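Local coordinates for putative uncharacterized protein (Thermotoga maritima, PDB 3CNL) that binds GTP, probably hydrolyses it, and is thought to act at a late step in assembly of the 50S ribosomal subunit, at residues R20-V25 and S45-I50; K135-F140 and K147-P152. All coordinates share one frame; numbering follows the deposited sequence.

Contact 1: R20-V25 and S45-I50; sequences RLVNTV and SRKETI
Val25 and Glu48 are joined through their backbones, and the bonds around them illustrate how two parallel strands begin side by side. Val25 is gripped at both ends: its N donates to Glu48 O at 2.8 Å, and its O accepts from Ile50 N. One step earlier, Glu48 N reaches Asn23 O at 3.0 Å, the N-H pointing almost straight at the oxygen (169°). Weaker CA-H...O contacts fill in between, with Thr24 CA 3.2 Å from Glu48 O and Thr49 CA lying near Val25 O.

A single side chain adds the polar link beyond the strands. Lys47 bends at its second torsion (chi2 -75°), which turns CD toward Val22; the extended remainder brings NZ to Val22 O at 2.8 Å. The same nitrogen also bonds Leu19 O, so two backbone carbonyls ahead of the strand share one lysine. Glu48, by contrast, sends its carboxylate away to a salt bridge with Arg77.

Side-chain packing is modest and differs on the two faces. Thr24 and Glu48 lie side by side on one, pointing the same way, with OG1 of Thr24 4.0 Å from CB of Glu48; that hydroxyl donates to Asn23 OD1. On the other, which Val25 shares with Thr49, CG2 of Val25 rests 3.9 Å from CB of Lys47.

Parallel pairing of strands 24-30 and 48-54 is part of the central sheet of a P-loop GTPase domain, here in the circularly permuted order of the YlqF family.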
ATOM      1  N   ARG A  20       7.748  -5.748 -20.459  1.00 38.54           N
ATOM      2  CA  ARG A  20       8.000  -5.740 -21.901  1.00 38.37           C
ATOM      3  C   ARG A  20       6.698  -5.726 -22.699  1.00 37.32           C
ATOM      4  O   ARG A  20       6.674  -5.303 -23.851  1.00 37.27           O
ATOM      5  CB  ARG A  20       8.890  -6.923 -22.314  1.00 39.24           C
ATOM      6  CG  ARG A  20      10.315  -6.828 -21.781  1.00 41.58           C
ATOM      7  CD  ARG A  20      11.279  -7.644 -22.630  1.00 46.60           C
ATOM      8  NE  ARG A  20      11.546  -8.970 -22.083  1.00 50.05           N
ATOM      9  CZ  ARG A  20      12.580  -9.265 -21.292  1.00 50.73           C
ATOM     10  NH1 ARG A  20      13.446  -8.320 -20.935  1.00 52.97           N
ATOM     11  NH2 ARG A  20      12.746 -10.508 -20.848  1.00 54.04           N
ATOM     12  N   LEU A  21       5.618  -6.193 -22.069  1.00 36.00           N
ATOM     13  CA  LEU A  21       4.300  -6.246 -22.705  1.00 34.64           C
ATOM     14  C   LEU A  21       3.586  -4.895 -22.748  1.00 33.32           C
ATOM     15  O   LEU A  21       2.575  -4.739 -23.451  1.00 32.20           O
ATOM     16  CB  LEU A  21       3.398  -7.266 -21.985  1.00 35.10           C
ATOM     17  CG  LEU A  21       3.754  -8.754 -21.956  1.00 36.14           C
ATOM     18  CD1 LEU A  21       2.628  -9.522 -21.263  1.00 37.70           C
ATOM     19  CD2 LEU A  21       3.985  -9.324 -23.358  1.00 38.16           C
ATOM     20  N   VAL A  22       4.101  -3.920 -22.000  1.00 32.06           N
ATOM     21  CA  VAL A  22       3.333  -2.698 -21.732  1.00 30.75           C
ATOM     22  C   VAL A  22       4.082  -1.438 -22.052  1.00 29.78           C
ATOM     23  O   VAL A  22       5.293  -1.451 -22.199  1.00 30.30           O
ATOM     24  CB  VAL A  22       2.844  -2.634 -20.255  1.00 30.90           C
ATOM     25  CG1 VAL A  22       2.037  -3.880 -19.912  1.00 30.35           C
ATOM     26  CG2 VAL A  22       4.023  -2.449 -19.280  1.00 29.77           C
ATOM     27  N   ASN A  23       3.344  -0.339 -22.139  1.00 28.88           N
ATOM     28  CA  ASN A  23       3.923   0.973 -22.370  1.00 28.13           C
ATOM     29  C   ASN A  23       3.541   1.963 -21.266  1.00 27.56           C
ATOM     30  O   ASN A  23       4.023   3.090 -21.253  1.00 27.54           O
ATOM     31  CB  ASN A  23       3.540   1.509 -23.773  1.00 28.18           C
ATOM     32  CG  ASN A  23       2.033   1.713 -23.960  1.00 27.82           C
ATOM     33  OD1 ASN A  23       1.288   1.953 -23.007  1.00 25.70           O
ATOM     34  ND2 ASN A  23       1.584   1.631 -25.214  1.00 25.97           N
ATOM     35  N   THR A  24       2.677   1.511 -20.353  1.00 26.72           N
ATOM     36  CA  THR A  24       2.170   2.307 -19.244  1.00 26.10           C
ATOM     37  C   THR A  24       2.152   1.459 -17.954  1.00 25.79           C
ATOM     38  O   THR A  24       1.870   0.258 -17.995  1.00 25.22           O
ATOM     39  CB  THR A  24       0.742   2.828 -19.580  1.00 26.28           C
ATOM     40  OG1 THR A  24       0.784   3.535 -20.827  1.00 25.85           O
ATOM     41  CG2 THR A  24       0.162   3.750 -18.474  1.00 25.51           C
ATOM     42  N   VAL A  25       2.440   2.113 -16.826  1.00 25.37           N
ATOM     43  CA  VAL A  25       2.509   1.513 -15.492  1.00 24.65           C
ATOM     44  C   VAL A  25       1.708   2.367 -14.501  1.00 24.58           C
ATOM     45  O   VAL A  25       1.963   3.574 -14.367  1.00 23.01           O
ATOM     46  CB  VAL A  25       3.993   1.467 -14.971  1.00 24.80           C
ATOM     47  CG1 VAL A  25       4.059   1.038 -13.503  1.00 24.87           C
ATOM     48  CG2 VAL A  25       4.825   0.516 -15.815  1.00 24.00           C
ATOM     49  N   SER A  45      11.416   3.850 -15.980  1.00 48.36           N
ATOM     50  CA  SER A  45      11.787   5.081 -16.708  1.00 48.11           C
ATOM     51  C   SER A  45      11.530   5.050 -18.234  1.00 47.34           C
ATOM     52  O   SER A  45      11.565   6.095 -18.891  1.00 47.64           O
ATOM     53  CB  SER A  45      13.240   5.503 -16.392  1.00 48.46           C
ATOM     54  OG  SER A  45      14.161   4.458 -16.678  1.00 48.87           O
ATOM     55  N   ARG A  46      11.263   3.864 -18.788  1.00 46.17           N
ATOM     56  CA  ARG A  46      10.943   3.726 -20.221  1.00 45.30           C
ATOM     57  C   ARG A  46       9.422   3.665 -20.494  1.00 43.33           C
ATOM     58  O   ARG A  46       8.983   3.561 -21.646  1.00 43.33           O
ATOM     59  CB  ARG A  46      11.664   2.502 -20.820  1.00 45.31           C
ATOM     60  CG  ARG A  46      13.184   2.704 -21.004  1.00 46.44           C
ATOM     61  CD  ARG A  46      13.902   1.488 -21.637  1.00 46.57           C
ATOM     62  NE  ARG A  46      13.172   0.875 -22.758  1.00 51.87           N
ATOM     63  CZ  ARG A  46      13.004   1.431 -23.962  1.00 51.19           C
ATOM     64  NH1 ARG A  46      12.319   0.788 -24.903  1.00 53.03           N
ATOM     65  NH2 ARG A  46      13.511   2.628 -24.230  1.00 53.63           N
ATOM     66  N   LYS A  47       8.631   3.727 -19.422  1.00 40.93           N
ATOM     67  CA  LYS A  47       7.174   3.624 -19.511  1.00 38.28           C
ATOM     68  C   LYS A  47       6.525   4.890 -19.013  1.00 36.58           C
ATOM     69  O   LYS A  47       7.143   5.658 -18.279  1.00 36.52           O
ATOM     70  CB  LYS A  47       6.658   2.437 -18.683  1.00 38.03           C
ATOM     71  CG  LYS A  47       7.494   1.174 -18.809  1.00 37.49           C
ATOM     72  CD  LYS A  47       7.289   0.454 -20.133  1.00 35.06           C
ATOM     73  CE  LYS A  47       8.260  -0.710 -20.245  1.00 35.80           C
ATOM     74  NZ  LYS A  47       8.010  -1.548 -21.453  1.00 34.74           N
ATOM     75  N   GLU A  48       5.274   5.105 -19.411  1.00 34.62           N
ATOM     76  CA  GLU A  48       4.463   6.171 -18.841  1.00 32.95           C
ATOM     77  C   GLU A  48       3.968   5.694 -17.481  1.00 31.17           C
ATOM     78  O   GLU A  48       3.208   4.728 -17.394  1.00 30.58           O
ATOM     79  CB  GLU A  48       3.293   6.524 -19.777  1.00 33.26           C
ATOM     80  CG  GLU A  48       2.367   7.623 -19.267  1.00 35.68           C
ATOM     81  CD  GLU A  48       3.050   8.972 -19.140  1.00 36.92           C
ATOM     82  OE1 GLU A  48       4.038   9.206 -19.864  1.00 39.96           O
ATOM     83  OE2 GLU A  48       2.602   9.802 -18.313  1.00 39.74           O
ATOM     84  N   THR A  49       4.406   6.364 -16.423  1.00 29.37           N
ATOM     85  CA  THR A  49       4.102   5.925 -15.060  1.00 28.07           C
ATOM     86  C   THR A  49       3.112   6.880 -14.387  1.00 27.78           C
ATOM     87  O   THR A  49       3.282   8.097 -14.432  1.00 27.26           O
ATOM     88  CB  THR A  49       5.377   5.806 -14.208  1.00 28.69           C
ATOM     89  OG1 THR A  49       6.261   4.846 -14.801  1.00 29.65           O
ATOM     90  CG2 THR A  49       5.062   5.389 -12.758  1.00 27.78           C
ATOM     91  N   ILE A  50       2.068   6.298 -13.801  1.00 26.66           N
ATOM     92  CA  ILE A  50       1.105   7.032 -12.979  1.00 26.34           C
ATOM     93  C   ILE A  50       1.265   6.566 -11.523  1.00 25.51           C
ATOM     94  O   ILE A  50       1.186   5.369 -11.240  1.00 25.60           O
ATOM     95  CB  ILE A  50      -0.330   6.755 -13.455  1.00 26.51           C
ATOM     96  CG1 ILE A  50      -0.450   7.018 -14.970  1.00 27.22           C
ATOM     97  CG2 ILE A  50      -1.363   7.578 -12.646  1.00 25.92           C
ATOM     98  CD1 ILE A  50      -1.808   6.672 -15.537  1.00 28.23           C
TER

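Contact 2: K135-F140 and K147-P152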
ATOM      1  N   LYS A 135      -3.326 -18.819 -21.823  1.00 50.03           N
ATOM      2  CA  LYS A 135      -2.124 -18.389 -22.525  1.00 49.94           C
ATOM      3  C   LYS A 135      -1.427 -17.234 -21.755  1.00 49.34           C
ATOM      4  O   LYS A 135      -1.185 -16.151 -22.297  1.00 49.55           O
ATOM      5  CB  LYS A 135      -2.481 -18.029 -23.977  1.00 50.36           C
ATOM      6  CG  LYS A 135      -1.306 -17.694 -24.907  1.00 51.50           C
ATOM      7  CD  LYS A 135      -1.273 -18.570 -26.171  1.00 52.51           C
ATOM      8  CE  LYS A 135      -2.662 -18.991 -26.650  1.00 54.07           C
ATOM      9  NZ  LYS A 135      -2.582 -20.098 -27.650  1.00 53.59           N
ATOM     10  N   GLY A 136      -1.115 -17.498 -20.484  1.00 48.20           N
ATOM     11  CA  GLY A 136      -0.456 -16.536 -19.597  1.00 46.81           C
ATOM     12  C   GLY A 136      -1.370 -15.417 -19.123  1.00 45.83           C
ATOM     13  O   GLY A 136      -2.588 -15.577 -19.015  1.00 45.66           O
ATOM     14  N   ILE A 137      -0.774 -14.265 -18.849  1.00 44.92           N
ATOM     15  CA  ILE A 137      -1.531 -13.077 -18.480  1.00 43.70           C
ATOM     16  C   ILE A 137      -2.455 -12.651 -19.637  1.00 42.64           C
ATOM     17  O   ILE A 137      -2.051 -12.662 -20.794  1.00 42.33           O
ATOM     18  CB  ILE A 137      -0.591 -11.906 -18.080  1.00 43.99           C
ATOM     19  CG1 ILE A 137       0.724 -12.411 -17.462  1.00 45.00           C
ATOM     20  CG2 ILE A 137      -1.309 -10.943 -17.124  1.00 43.42           C
ATOM     21  CD1 ILE A 137       1.803 -12.875 -18.492  1.00 46.89           C
ATOM     22  N   GLN A 138      -3.697 -12.300 -19.314  1.00 41.71           N
ATOM     23  CA  GLN A 138      -4.672 -11.873 -20.314  1.00 40.92           C
ATOM     24  C   GLN A 138      -4.931 -10.373 -20.215  1.00 39.85           C
ATOM     25  O   GLN A 138      -4.815  -9.773 -19.144  1.00 39.74           O
ATOM     26  CB  GLN A 138      -5.990 -12.650 -20.163  1.00 41.50           C
ATOM     27  CG  GLN A 138      -5.889 -14.149 -20.498  1.00 44.37           C
ATOM     28  CD  GLN A 138      -5.707 -14.414 -21.984  1.00 45.84           C
ATOM     29  OE1 GLN A 138      -4.590 -14.661 -22.461  1.00 49.20           O
ATOM     30  NE2 GLN A 138      -6.806 -14.352 -22.731  1.00 48.88           N
ATOM     31  N   TRP A 139      -5.278  -9.766 -21.340  1.00 38.37           N
ATOM     32  CA  TRP A 139      -5.730  -8.390 -21.329  1.00 37.04           C
ATOM     33  C   TRP A 139      -7.240  -8.334 -21.160  1.00 36.23           C
ATOM     34  O   TRP A 139      -7.961  -9.287 -21.518  1.00 36.29           O
ATOM     35  CB  TRP A 139      -5.377  -7.688 -22.634  1.00 36.36           C
ATOM     36  CG  TRP A 139      -3.951  -7.765 -23.003  1.00 37.20           C
ATOM     37  CD1 TRP A 139      -3.356  -8.729 -23.759  1.00 35.90           C
ATOM     38  CD2 TRP A 139      -2.923  -6.836 -22.649  1.00 36.98           C
ATOM     39  NE1 TRP A 139      -2.016  -8.460 -23.898  1.00 35.94           N
ATOM     40  CE2 TRP A 139      -1.725  -7.301 -23.226  1.00 38.35           C
ATOM     41  CE3 TRP A 139      -2.899  -5.652 -21.900  1.00 34.49           C
ATOM     42  CZ2 TRP A 139      -0.512  -6.622 -23.082  1.00 36.93           C
ATOM     43  CZ3 TRP A 139      -1.704  -4.979 -21.758  1.00 38.20           C
ATOM     44  CH2 TRP A 139      -0.519  -5.467 -22.340  1.00 37.56           C
ATOM     45  N   PHE A 140      -7.705  -7.226 -20.597  1.00 34.25           N
ATOM     46  CA  PHE A 140      -9.066  -6.775 -20.814  1.00 33.76           C
ATOM     47  C   PHE A 140      -8.966  -5.384 -21.422  1.00 33.58           C
ATOM     48  O   PHE A 140      -7.949  -4.704 -21.264  1.00 33.22           O
ATOM     49  CB  PHE A 140      -9.935  -6.819 -19.548  1.00 33.34           C
ATOM     50  CG  PHE A 140      -9.511  -5.866 -18.449  1.00 33.16           C
ATOM     51  CD1 PHE A 140      -8.527  -6.232 -17.540  1.00 33.11           C
ATOM     52  CD2 PHE A 140     -10.150  -4.629 -18.291  1.00 32.87           C
ATOM     53  CE1 PHE A 140      -8.140  -5.361 -16.513  1.00 33.59           C
ATOM     54  CE2 PHE A 140      -9.782  -3.749 -17.274  1.00 33.39           C
ATOM     55  CZ  PHE A 140      -8.772  -4.119 -16.383  1.00 33.62           C
ATOM     56  N   LYS A 147      -5.821  -1.253 -23.344  1.00 27.51           N
ATOM     57  CA  LYS A 147      -5.648  -2.610 -22.841  1.00 27.95           C
ATOM     58  C   LYS A 147      -5.029  -2.597 -21.443  1.00 27.96           C
ATOM     59  O   LYS A 147      -4.034  -1.907 -21.215  1.00 27.03           O
ATOM     60  CB  LYS A 147      -4.739  -3.398 -23.787  1.00 28.19           C
ATOM     61  CG  LYS A 147      -5.451  -3.960 -25.001  1.00 28.47           C
ATOM     62  CD  LYS A 147      -4.489  -4.718 -25.873  1.00 28.70           C
ATOM     63  CE  LYS A 147      -5.192  -5.285 -27.084  1.00 29.83           C
ATOM     64  NZ  LYS A 147      -5.684  -4.191 -27.975  1.00 31.37           N
ATOM     65  N   ILE A 148      -5.627  -3.349 -20.514  1.00 28.37           N
ATOM     66  CA  ILE A 148      -5.048  -3.517 -19.165  1.00 28.85           C
ATOM     67  C   ILE A 148      -4.813  -5.003 -18.825  1.00 29.82           C
ATOM     68  O   ILE A 148      -5.733  -5.808 -18.961  1.00 30.14           O
ATOM     69  CB  ILE A 148      -5.896  -2.762 -18.086  1.00 28.66           C
ATOM     70  CG1 ILE A 148      -6.043  -1.281 -18.497  1.00 27.64           C
ATOM     71  CG2 ILE A 148      -5.225  -2.852 -16.686  1.00 27.69           C
ATOM     72  CD1 ILE A 148      -7.231  -0.550 -17.891  1.00 28.52           C
ATOM     73  N   LEU A 149      -3.579  -5.369 -18.447  1.00 30.88           N
ATOM     74  CA  LEU A 149      -3.268  -6.733 -17.971  1.00 32.03           C
ATOM     75  C   LEU A 149      -4.133  -7.103 -16.779  1.00 32.80           C
ATOM     76  O   LEU A 149      -4.231  -6.330 -15.829  1.00 32.88           O
ATOM     77  CB  LEU A 149      -1.793  -6.872 -17.589  1.00 32.06           C
ATOM     78  CG  LEU A 149      -0.778  -6.928 -18.732  1.00 32.84           C
ATOM     79  CD1 LEU A 149       0.637  -6.847 -18.218  1.00 32.31           C
ATOM     80  CD2 LEU A 149      -0.964  -8.200 -19.563  1.00 34.06           C
ATOM     81  N   ASP A 150      -4.752  -8.282 -16.820  1.00 33.56           N
ATOM     82  CA  ASP A 150      -5.725  -8.637 -15.793  1.00 34.89           C
ATOM     83  C   ASP A 150      -5.090  -9.139 -14.489  1.00 34.60           C
ATOM     84  O   ASP A 150      -5.813  -9.445 -13.532  1.00 34.85           O
ATOM     85  CB  ASP A 150      -6.790  -9.631 -16.319  1.00 35.33           C
ATOM     86  CG  ASP A 150      -6.234 -11.016 -16.584  1.00 38.11           C
ATOM     87  OD1 ASP A 150      -4.992 -11.219 -16.581  1.00 42.06           O
ATOM     88  OD2 ASP A 150      -7.047 -11.930 -16.822  1.00 41.61           O
ATOM     89  N   THR A 151      -3.760  -9.246 -14.470  1.00 34.42           N
ATOM     90  CA  THR A 151      -3.019  -9.603 -13.252  1.00 34.06           C
ATOM     91  C   THR A 151      -1.960  -8.557 -12.900  1.00 33.36           C
ATOM     92  O   THR A 151      -1.186  -8.128 -13.768  1.00 33.13           O
ATOM     93  CB  THR A 151      -2.376 -11.022 -13.319  1.00 34.68           C
ATOM     94  OG1 THR A 151      -1.168 -10.993 -14.095  1.00 36.28           O
ATOM     95  CG2 THR A 151      -3.323 -12.007 -13.934  1.00 34.70           C
ATOM     96  N   PRO A 152      -1.900  -8.157 -11.612  1.00 32.79           N
ATOM     97  CA  PRO A 152      -0.915  -7.162 -11.225  1.00 31.91           C
ATOM     98  C   PRO A 152       0.471  -7.771 -11.061  1.00 31.09           C
ATOM     99  O   PRO A 152       0.599  -8.976 -10.833  1.00 30.51           O
ATOM    100  CB  PRO A 152      -1.438  -6.664  -9.873  1.00 31.83           C
ATOM    101  CG  PRO A 152      -2.146  -7.812  -9.307  1.00 32.73           C
ATOM    102  CD  PRO A 152      -2.725  -8.590 -10.470  1.00 32.86           C
TER
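Phe140 and Asp150 both set CG between the backbone N and the carbonyl carbon (chi1 66° and 70°), and these torsions turn CG of each toward the partner segment. The phenyl ring comes to lie over Ile148, whose CB is 3.6 Å from CZ, while CB of Asp150 sits at the ring's edge. In Trp139, CG is instead anti to the carbonyl carbon, and the indole stands between two side chains. Leu149 CD2 is centred over one face of its six-membered ring, 3.7 Å from the centroid, in a CH-pi contact; across the opposite face, toward the rim, passes Lys147 CD.

The polar framework is antiparallel. Phe140 and Ile148 form a hydrogen-bonded pair, Phe140 N to Ile148 O at 2.9 Å and Ile148 N to Phe140 O at 2.8 Å. Trp139 and Leu149 face each other as the neighbouring non-hydrogen-bonded pair, and their side chains diverge. Where strand 147-154 is interrupted, Asp150 N still donates to Gln138 O at 2.8 Å, and Gln138 N returns a long bond to Asp150 OD1 at 3.2 Å, from above the carboxylate plane (50° out of it). OD1 also lies close to Gln138 O, two acceptors with no bond between them.

Arg101 adds a cation-pi contact to Trp139, and Leu119 of helix 112-120 packs on Phe140. Asp150 opens the sequence Asp-Thr-Pro-Gly, consistent with the G3 motif of GTPases, whose Gly153 binds GTP. Bonds to the main chain and, more weakly, to the carboxylate of Asp150 would thus probably help to fix the first residue of that motif against the hairpin.

From the N terminus, the chain leaves helix 13-19, enters strand 24-30 and, after a connection without helix, returns beside it as strand 48-54, where contact 1 closes the loop. Contact 2 opens much later, after strand 101-106, helix 112-120 and an unmodelled gap, and closes the short hairpin of strands 139-141 and 147-154. The two loops follow in series, neither nested nor crossed. Strand 101-106 lies between strands 24-30 and 147-154, so the contacts belong to one sheet. They also touch directly: Leu21 and Val22 pack against Trp139 and Leu149, joining the segment before the first strand to the edge hairpin, where only strand 139-141 runs antiparallel to its neighbour.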